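Local coordinates for protein hypothetical methylmalonyl-CoA decarboxylase alpha subunit (Sulfolobus tokodaii, PDB 1X0U) that is a putative carboxyl transferase subunit with a crotonase-like fold, found as an assembly of six chains, at residues A[48-53]-A[91-96]. Sequence-based numbering, arbitrary orientation.
Sequences LLFDDG and RTVFAY
The ring of F50 meets the strand 91-98 end-on, with its far edge turned to V93 and A95. F50 is the first residue to leave helical geometry after the helix 42-49. Its CG stands anti to the carbonyl carbon (chi1 -68°), which sends the ring out from the chain toward the strand. CZ of F50 lies 3.6 Å from CB of A95, and this methyl sits in the plane of the ring. CG2 of V93 comes instead from above the rim, 3.7 Å from CE2 of F50. The same CE2 is 3.4 Å from the carbonyl O of V93, near the ring plane, so the ring edge also rests on strand backbone. No hydrogen bond joins the two segments. L49 CG sits 3.9 Å above one face of the F50 ring, toward its rim and on the same side as V93 CG2. The ring of F55 also meets F50.

All three touching residues are buried. D51, partly exposed, is the loose side. Its carboxylate stays short of contact with 91-96 and turns to the hairpin, where OD1 and OD2 accept hydrogen bonds from the backbone N of D89 and G90. F94 points the opposite way, onto helix 109-125. The residue after helix 42-49 thus packs on the sheet containing 81-88 and 91-98, on the face opposite helix 109-125, in a crotonase-like carboxyl transferase fold.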
loop_
_atom_site.group_PDB
_atom_site.type_symbol
_atom_site.label_atom_id
_atom_site.label_comp_id
_atom_site.label_asym_id
_atom_site.label_seq_id
_atom_site.Cartn_x
_atom_site.Cartn_y
_atom_site.Cartn_z
ATOM N N LEU A 48 -36.418 21.854 -8.997
ATOM C CA LEU A 48 -37.253 20.673 -8.768
ATOM C C LEU A 48 -36.407 19.558 -8.132
ATOM O O LEU A 48 -36.792 18.969 -7.116
ATOM C CB LEU A 48 -37.843 20.163 -10.092
ATOM C CG LEU A 48 -39.273 20.481 -10.555
ATOM C CD1 LEU A 48 -40.023 21.325 -9.535
ATOM C CD2 LEU A 48 -39.211 21.192 -11.897
ATOM N N LEU A 49 -35.242 19.292 -8.723
ATOM C CA LEU A 49 -34.345 18.243 -8.257
ATOM C C LEU A 49 -33.745 18.390 -6.865
ATOM O O LEU A 49 -33.715 17.434 -6.092
ATOM C CB LEU A 49 -33.199 18.060 -9.257
ATOM C CG LEU A 49 -32.065 17.115 -8.834
ATOM C CD1 LEU A 49 -32.642 15.749 -8.504
ATOM C CD2 LEU A 49 -31.029 17.007 -9.959
ATOM N N PHE A 50 -33.251 19.573 -6.538
ATOM C CA PHE A 50 -32.613 19.750 -5.246
ATOM C C PHE A 50 -33.571 20.158 -4.168
ATOM O O PHE A 50 -34.535 20.859 -4.449
ATOM C CB PHE A 50 -31.473 20.747 -5.376
ATOM C CG PHE A 50 -30.335 20.224 -6.194
ATOM C CD1 PHE A 50 -30.292 20.433 -7.562
ATOM C CD2 PHE A 50 -29.336 19.458 -5.598
ATOM C CE1 PHE A 50 -29.264 19.891 -8.323
ATOM C CE2 PHE A 50 -28.312 18.916 -6.352
ATOM C CZ PHE A 50 -28.276 19.131 -7.712
ATOM N N ASP A 51 -33.319 19.692 -2.945
ATOM C CA ASP A 51 -34.187 20.002 -1.820
ATOM C C ASP A 51 -34.537 21.462 -1.974
ATOM O O ASP A 51 -33.899 22.360 -1.419
ATOM C CB ASP A 51 -33.474 19.686 -0.509
ATOM C CG ASP A 51 -33.143 18.216 -0.394
ATOM O OD1 ASP A 51 -33.742 17.439 -1.161
ATOM O OD2 ASP A 51 -32.307 17.826 0.442
ATOM N N ASP A 52 -35.563 21.637 -2.803
ATOM C CA ASP A 52 -36.114 22.903 -3.231
ATOM C C ASP A 52 -35.748 24.046 -2.351
ATOM O O ASP A 52 -35.819 23.969 -1.122
ATOM C CB ASP A 52 -37.642 22.795 -3.402
ATOM C CG ASP A 52 -38.040 21.824 -4.523
ATOM O OD1 ASP A 52 -39.149 21.988 -5.094
ATOM O OD2 ASP A 52 -37.252 20.896 -4.832
ATOM N N GLY A 53 -35.335 25.116 -3.010
ATOM C CA GLY A 53 -34.944 26.305 -2.300
ATOM C C GLY A 53 -33.444 26.398 -2.109
ATOM O O GLY A 53 -33.000 27.290 -1.382
ATOM N N ARG A 91 -28.799 14.533 0.873
ATOM C CA ARG A 91 -27.501 14.019 0.454
ATOM C C ARG A 91 -26.900 14.936 -0.601
ATOM O O ARG A 91 -27.606 15.445 -1.467
ATOM C CB ARG A 91 -27.658 12.604 -0.110
ATOM C CG ARG A 91 -28.306 11.626 0.867
ATOM C CD ARG A 91 -28.582 10.283 0.209
ATOM N NE ARG A 91 -27.360 9.583 -0.173
ATOM C CZ ARG A 91 -27.334 8.559 -1.020
ATOM N NH1 ARG A 91 -28.467 8.129 -1.575
ATOM N NH2 ARG A 91 -26.188 7.941 -1.289
ATOM N N THR A 92 -25.591 15.131 -0.535
ATOM C CA THR A 92 -24.915 16.007 -1.482
ATOM C C THR A 92 -24.683 15.412 -2.870
ATOM O O THR A 92 -24.089 14.342 -3.014
ATOM C CB THR A 92 -23.550 16.462 -0.937
ATOM O OG1 THR A 92 -23.729 17.091 0.338
ATOM C CG2 THR A 92 -22.904 17.448 -1.895
ATOM N N VAL A 93 -25.171 16.102 -3.894
ATOM C CA VAL A 93 -24.943 15.651 -5.255
ATOM C C VAL A 93 -24.642 16.868 -6.120
ATOM O O VAL A 93 -25.080 17.977 -5.835
ATOM C CB VAL A 93 -26.152 14.838 -5.851
ATOM C CG1 VAL A 93 -27.172 14.516 -4.767
ATOM C CG2 VAL A 93 -26.768 15.567 -7.024
ATOM N N PHE A 94 -23.856 16.648 -7.160
ATOM C CA PHE A 94 -23.496 17.699 -8.086
ATOM C C PHE A 94 -24.348 17.564 -9.334
ATOM O O PHE A 94 -24.886 16.496 -9.629
ATOM C CB PHE A 94 -22.012 17.608 -8.461
ATOM C CG PHE A 94 -21.103 18.371 -7.534
ATOM C CD1 PHE A 94 -20.722 17.836 -6.310
ATOM C CD2 PHE A 94 -20.643 19.638 -7.886
ATOM C CE1 PHE A 94 -19.894 18.554 -5.451
ATOM C CE2 PHE A 94 -19.819 20.361 -7.042
ATOM C CZ PHE A 94 -19.443 19.825 -5.826
ATOM N N ALA A 95 -24.479 18.657 -10.068
ATOM C CA ALA A 95 -25.259 18.630 -11.292
ATOM C C ALA A 95 -24.948 19.817 -12.176
ATOM O O ALA A 95 -24.405 20.825 -11.726
ATOM C CB ALA A 95 -26.757 18.629 -10.958
ATOM N N TYR A 96 -25.268 19.660 -13.453
ATOM C CA TYR A 96 -25.146 20.740 -14.402
ATOM C C TYR A 96 -26.447 20.674 -15.182
ATOM O O TYR A 96 -27.022 19.596 -15.366
ATOM C CB TYR A 96 -23.933 20.601 -15.324
ATOM C CG TYR A 96 -23.940 19.437 -16.279
ATOM C CD1 TYR A 96 -23.179 18.295 -16.019
ATOM C CD2 TYR A 96 -24.660 19.494 -17.472
ATOM C CE1 TYR A 96 -23.134 17.251 -16.923
ATOM C CE2 TYR A 96 -24.618 18.448 -18.384
ATOM C CZ TYR A 96 -23.850 17.328 -18.099
ATOM O OH TYR A 96 -23.823 16.273 -18.982
#